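Local coordinates for protein putative c-1-tetrahydrofolate synthase, cytoplasmic (Leishmania major, PDB 4A26) that probably interconverts one-carbon forms of tetrahydrofolate, as an NAD(P)-linked methylenetetrahydrofolate dehydrogenase and a methenyltetrahydrofolate cyclohydrolase, at residues L40-V45 with L57-A62; V65-F70 with M284-T289. All blocks are in the same frame, centred on the assembly; numbering follows the deposited sequence.

Contact 1: residues L40-V45 with L57-A62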
loop_
_atom_site.group_PDB
_atom_site.type_symbol
_atom_site.label_atom_id
_atom_site.label_comp_id
_atom_site.label_asym_id
_atom_site.label_seq_id
_atom_site.Cartn_x
_atom_site.Cartn_y
_atom_site.Cartn_z
ATOM N N LEU A 40 25.131 2.530 -9.509
ATOM C CA LEU A 40 24.474 1.648 -8.562
ATOM C C LEU A 40 25.461 1.338 -7.450
ATOM O O LEU A 40 26.526 0.775 -7.696
ATOM C CB LEU A 40 24.038 0.352 -9.242
ATOM C CG LEU A 40 23.276 -0.630 -8.355
ATOM C CD1 LEU A 40 22.060 0.042 -7.718
ATOM C CD2 LEU A 40 22.866 -1.849 -9.160
ATOM N N ALA A 41 25.102 1.726 -6.229
ATOM C CA ALA A 41 25.935 1.492 -5.064
ATOM C C ALA A 41 25.336 0.384 -4.217
ATOM O O ALA A 41 24.118 0.279 -4.093
ATOM C CB ALA A 41 26.062 2.762 -4.246
ATOM N N SER A 42 26.197 -0.447 -3.639
ATOM C CA SER A 42 25.759 -1.474 -2.702
ATOM C C SER A 42 26.602 -1.428 -1.435
ATOM O O SER A 42 27.768 -1.032 -1.470
ATOM C CB SER A 42 25.835 -2.866 -3.337
ATOM O OG SER A 42 27.155 -3.175 -3.733
ATOM N N ILE A 43 25.993 -1.823 -0.321
ATOM C CA ILE A 43 26.711 -2.005 0.928
ATOM C C ILE A 43 26.521 -3.448 1.378
ATOM O O ILE A 43 25.398 -3.928 1.485
ATOM C CB ILE A 43 26.220 -1.037 2.026
ATOM C CG1 ILE A 43 26.452 0.414 1.604
ATOM C CG2 ILE A 43 26.955 -1.295 3.323
ATOM C CD1 ILE A 43 25.876 1.436 2.562
ATOM N N ILE A 44 27.631 -4.139 1.609
ATOM C CA ILE A 44 27.612 -5.487 2.158
ATOM C C ILE A 44 28.462 -5.482 3.424
ATOM O O ILE A 44 29.529 -4.862 3.463
ATOM C CB ILE A 44 28.129 -6.540 1.142
ATOM C CG1 ILE A 44 27.923 -7.957 1.682
ATOM C CG2 ILE A 44 29.598 -6.312 0.811
ATOM C CD1 ILE A 44 28.431 -9.040 0.750
ATOM N N VAL A 45 27.965 -6.157 4.459
ATOM C CA VAL A 45 28.621 -6.205 5.759
ATOM C C VAL A 45 28.993 -7.648 6.073
ATOM O O VAL A 45 28.174 -8.560 5.941
ATOM C CB VAL A 45 27.709 -5.638 6.861
ATOM C CG1 VAL A 45 28.358 -5.794 8.236
ATOM C CG2 VAL A 45 27.392 -4.180 6.577
ATOM N N LEU A 57 26.797 -10.459 -9.325
ATOM C CA LEU A 57 25.822 -10.563 -10.419
ATOM C C LEU A 57 25.136 -9.240 -10.748
ATOM O O LEU A 57 24.949 -8.917 -11.917
ATOM C CB LEU A 57 24.746 -11.606 -10.098
ATOM C CG LEU A 57 25.106 -13.087 -10.231
ATOM C CD1 LEU A 57 23.905 -13.935 -9.831
ATOM C CD2 LEU A 57 25.561 -13.432 -11.645
ATOM N N LYS A 58 24.747 -8.487 -9.724
ATOM C CA LYS A 58 24.134 -7.175 -9.938
ATOM C C LYS A 58 25.130 -6.227 -10.595
ATOM O O LYS A 58 24.777 -5.511 -11.528
ATOM C CB LYS A 58 23.638 -6.569 -8.621
ATOM C CG LYS A 58 22.452 -7.289 -7.998
ATOM C CD LYS A 58 22.122 -6.720 -6.624
ATOM C CE LYS A 58 21.109 -7.583 -5.891
ATOM N NZ LYS A 58 20.642 -6.956 -4.617
ATOM N N HIS A 59 26.372 -6.237 -10.113
ATOM C CA HIS A 59 27.404 -5.330 -10.618
ATOM C C HIS A 59 27.885 -5.701 -12.016
ATOM O O HIS A 59 28.321 -4.830 -12.767
ATOM C CB HIS A 59 28.590 -5.243 -9.644
ATOM C CG HIS A 59 28.272 -4.516 -8.373
ATOM N ND1 HIS A 59 27.535 -3.350 -8.346
ATOM C CD2 HIS A 59 28.595 -4.784 -7.086
ATOM C CE1 HIS A 59 27.413 -2.934 -7.097
ATOM N NE2 HIS A 59 28.045 -3.787 -6.313
ATOM N N LYS A 60 27.799 -6.982 -12.368
ATOM C CA LYS A 60 28.127 -7.427 -13.726
ATOM C C LYS A 60 27.049 -6.940 -14.700
ATOM O O LYS A 60 27.361 -6.396 -15.758
ATOM C CB LYS A 60 28.285 -8.952 -13.788
ATOM C CG LYS A 60 29.262 -9.444 -14.872
ATOM C CD LYS A 60 30.025 -10.702 -14.421
ATOM C CE LYS A 60 31.251 -11.004 -15.296
ATOM N NZ LYS A 60 30.952 -11.853 -16.496
ATOM N N ALA A 61 25.783 -7.112 -14.326
ATOM C CA ALA A 61 24.670 -6.583 -15.114
ATOM C C ALA A 61 24.814 -5.073 -15.310
ATOM O O ALA A 61 24.592 -4.559 -16.406
ATOM C CB ALA A 61 23.344 -6.905 -14.446
ATOM N N ALA A 62 25.195 -4.371 -14.243
ATOM C CA ALA A 62 25.433 -2.928 -14.301
ATOM C C ALA A 62 26.595 -2.574 -15.233
ATOM O O ALA A 62 26.581 -1.528 -15.877
ATOM C CB ALA A 62 25.691 -2.376 -12.901
#
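Ser42 and His59 make a polar strand-to-helix contact inside a beta-alpha-beta crossover of the catalytic domain, where strand 39-45 leads into helix 49-64 and the chain returns through strand 68-74. One hydrogen bond carries it: Ser42 OG and His59 NE2 are 2.8 Å apart, and either could be the donor. The hydroxyl meets the imidazole at its edge and in the plane of the ring, as expected for a bond to a ring nitrogen. Two torsions set this up. His59 has CG anti to its own carbonyl carbon (chi1 -70°), so the ring reaches off the helix toward the strand, although the first bond of the side chain does not head there. Ser42 holds OG between its backbone N and carbonyl carbon (chi1 60°), facing the ring. Leu40 O lies near the ring plane too, 3.9 Å from His59 CE1, so the imidazole edge lies near a backbone carbonyl as well as the serine hydroxyl; that carbonyl is taken up in the sheet by Phe70.

The apolar share is looser. Leu40 CD2 comes to 4.7 Å from Ala62 CB and 4.8 Å from Lys58 CB, so the leucine lies over two residues one helical turn apart. That turn is tied by the bond from Ala62 N to Lys58 O (3.0 Å). Ser42 is buried, and its hydroxyl has a second, weak hydrogen bond to Asn71 OD1 of strand 68-74.

Strand 39-45 runs in the middle of a three-stranded parallel sheet, between strands 68-74 and 98-101. Helix 49-64 covers one side of it, with Leu285 and Thr289 of helix 279-297 reaching Leu40, while Ile43, turned the other way, packs on Leu83, Val87 and Leu90 of helix 80-91.

Contact 2: residues V65-F70 with M284-T289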
loop_
_atom_site.group_PDB
_atom_site.type_symbol
_atom_site.label_atom_id
_atom_site.label_comp_id
_atom_site.label_asym_id
_atom_site.label_seq_id
_atom_site.Cartn_x
_atom_site.Cartn_y
_atom_site.Cartn_z
ATOM N N VAL A 65 25.510 -2.746 -19.049
ATOM C CA VAL A 65 24.682 -1.610 -19.455
ATOM C C VAL A 65 25.469 -0.284 -19.471
ATOM O O VAL A 65 24.972 0.733 -19.948
ATOM C CB VAL A 65 23.432 -1.509 -18.532
ATOM C CG1 VAL A 65 22.751 -0.161 -18.654
ATOM C CG2 VAL A 65 22.457 -2.632 -18.849
ATOM N N GLY A 66 26.698 -0.303 -18.962
ATOM C CA GLY A 66 27.554 0.881 -18.965
ATOM C C GLY A 66 27.328 1.819 -17.792
ATOM O O GLY A 66 27.623 3.012 -17.882
ATOM N N MET A 67 26.806 1.280 -16.693
ATOM C CA MET A 67 26.637 2.039 -15.461
ATOM C C MET A 67 27.907 1.974 -14.629
ATOM O O MET A 67 28.717 1.058 -14.787
ATOM C CB MET A 67 25.474 1.481 -14.640
ATOM C CG MET A 67 24.113 1.803 -15.208
ATOM S SD MET A 67 22.774 1.126 -14.214
ATOM C CE MET A 67 21.353 1.786 -15.088
ATOM N N ALA A 68 28.073 2.950 -13.742
ATOM C CA ALA A 68 29.147 2.908 -12.758
ATOM C C ALA A 68 28.705 2.006 -11.615
ATOM O O ALA A 68 27.510 1.811 -11.397
ATOM C CB ALA A 68 29.470 4.304 -12.248
ATOM N N SER A 69 29.669 1.446 -10.898
ATOM C CA SER A 69 29.373 0.520 -9.816
ATOM C C SER A 69 30.119 0.955 -8.564
ATOM O O SER A 69 31.286 1.334 -8.641
ATOM C CB SER A 69 29.791 -0.897 -10.215
ATOM O OG SER A 69 28.799 -1.835 -9.850
ATOM N N PHE A 70 29.441 0.910 -7.419
ATOM C CA PHE A 70 30.043 1.313 -6.154
ATOM C C PHE A 70 29.809 0.264 -5.080
ATOM O O PHE A 70 28.745 0.221 -4.468
ATOM C CB PHE A 70 29.492 2.665 -5.707
ATOM C CG PHE A 70 29.852 3.792 -6.625
ATOM C CD1 PHE A 70 31.065 4.451 -6.494
ATOM C CD2 PHE A 70 28.980 4.190 -7.629
ATOM C CE1 PHE A 70 31.401 5.491 -7.347
ATOM C CE2 PHE A 70 29.307 5.228 -8.483
ATOM C CZ PHE A 70 30.519 5.878 -8.343
ATOM N N MET A 284 15.244 -5.107 -13.587
ATOM C CA MET A 284 14.398 -4.098 -12.950
ATOM C C MET A 284 15.158 -3.206 -11.964
ATOM O O MET A 284 14.830 -2.027 -11.815
ATOM C CB MET A 284 13.211 -4.771 -12.250
ATOM C CG MET A 284 11.848 -4.347 -12.756
ATOM S SD MET A 284 11.436 -4.672 -14.482
ATOM C CE MET A 284 12.428 -3.483 -15.369
ATOM N N LEU A 285 16.166 -3.761 -11.294
ATOM C CA LEU A 285 17.036 -2.959 -10.429
ATOM C C LEU A 285 17.832 -1.940 -11.237
ATOM O O LEU A 285 18.057 -0.824 -10.776
ATOM C CB LEU A 285 17.989 -3.850 -9.626
ATOM C CG LEU A 285 19.076 -3.136 -8.826
ATOM C CD1 LEU A 285 18.462 -2.206 -7.798
ATOM C CD2 LEU A 285 19.998 -4.150 -8.164
ATOM N N LEU A 286 18.261 -2.321 -12.438
ATOM C CA LEU A 286 18.991 -1.399 -13.313
ATOM C C LEU A 286 18.070 -0.320 -13.884
ATOM O O LEU A 286 18.461 0.844 -13.978
ATOM C CB LEU A 286 19.691 -2.148 -14.447
ATOM C CG LEU A 286 20.874 -3.034 -14.054
ATOM C CD1 LEU A 286 21.426 -3.757 -15.280
ATOM C CD2 LEU A 286 21.962 -2.213 -13.389
ATOM N N GLU A 287 16.850 -0.707 -14.254
ATOM C CA GLU A 287 15.873 0.252 -14.777
ATOM C C GLU A 287 15.488 1.276 -13.714
ATOM O O GLU A 287 15.448 2.480 -13.985
ATOM C CB GLU A 287 14.624 -0.454 -15.306
ATOM C CG GLU A 287 13.684 0.482 -16.058
ATOM C CD GLU A 287 13.193 -0.102 -17.365
ATOM O OE1 GLU A 287 12.541 -1.169 -17.336
ATOM O OE2 GLU A 287 13.458 0.513 -18.423
ATOM N N ASN A 288 15.203 0.785 -12.511
ATOM C CA ASN A 288 15.010 1.642 -11.352
ATOM C C ASN A 288 16.156 2.640 -11.222
ATOM O O ASN A 288 15.929 3.828 -11.023
ATOM C CB ASN A 288 14.891 0.795 -10.073
ATOM C CG ASN A 288 13.455 0.323 -9.798
ATOM O OD1 ASN A 288 12.589 0.365 -10.675
ATOM N ND2 ASN A 288 13.210 -0.133 -8.571
ATOM N N THR A 289 17.386 2.154 -11.361
ATOM C CA THR A 289 18.579 2.995 -11.220
ATOM C C THR A 289 18.754 3.978 -12.372
ATOM O O THR A 289 19.342 5.044 -12.187
ATOM C CB THR A 289 19.853 2.146 -11.117
ATOM O OG1 THR A 289 19.650 1.089 -10.174
ATOM C CG2 THR A 289 21.032 3.002 -10.667
#
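Met67 turns CG away from its own carbonyl carbon (chi1 -73°), and the chain beyond CG is extended, carrying SD and CE across to Leu286. Leu286 has the same first-torsion choice (chi1 -69°), which directs its two methyls at the loop ahead of strand 68-74. The two side chains cross at a slant, with Met67 SD 3.5 Å from Leu286 CD2. Beyond the sulfur, the methyl comes up to the carbonyl oxygen of Leu286, and Met67 CE lies 4.3 Å from Thr289 CB. The other leucine branch is taken by Val65, whose CG2 stands 3.9 Å from Leu286 CD1, the two side chains lying alongside each other and running opposite ways.

Between these two inward-pointing residues the chain turns at Gly66, where a Schellman motif with positive phi ends helix 49-64. Val65 and Met67, on either side of Gly66 in the sequence, both meet Leu286. The contact joins the strand 68-74 end of the beta-alpha-beta unit to helix 279-297, a long C-terminal helix that returns after the nucleotide-binding part of the chain.

Next to the methionine methyl, Thr289 is bonded back into its own helix: Thr289 OG1 donates to Leu285 O at 2.6 Å, tilted 22° from the carbonyl plane, and the same oxygen also accepts the helical bond from Thr289 N at 3.1 Å. Two donors from one residue thus share this carbonyl. Leu22 of helix 11-32 touches both Val65 and Leu286, and Pro38 packs on Met67.

From the N terminus, strand 39-45 comes first, and contact 1 closes over eleven intervening residues, mostly the first part of helix 49-64, when that helix folds back on the strand. Contact 2 opens just after, at the end of that same helix, and closes only after 213 residues, once the chain has built the nucleotide-binding domain and come back as helix 279-297. The two are therefore in series, neither nested nor crossed. In space their centres are 9 Å apart: Phe70 pairs through its backbone with Leu40 and Ser42, and Leu286 CD1 lies beside Ala61 O. Contact 1 lies within one beta-alpha-beta crossover; contact 2 joins the start of its second strand to the C-terminal helix.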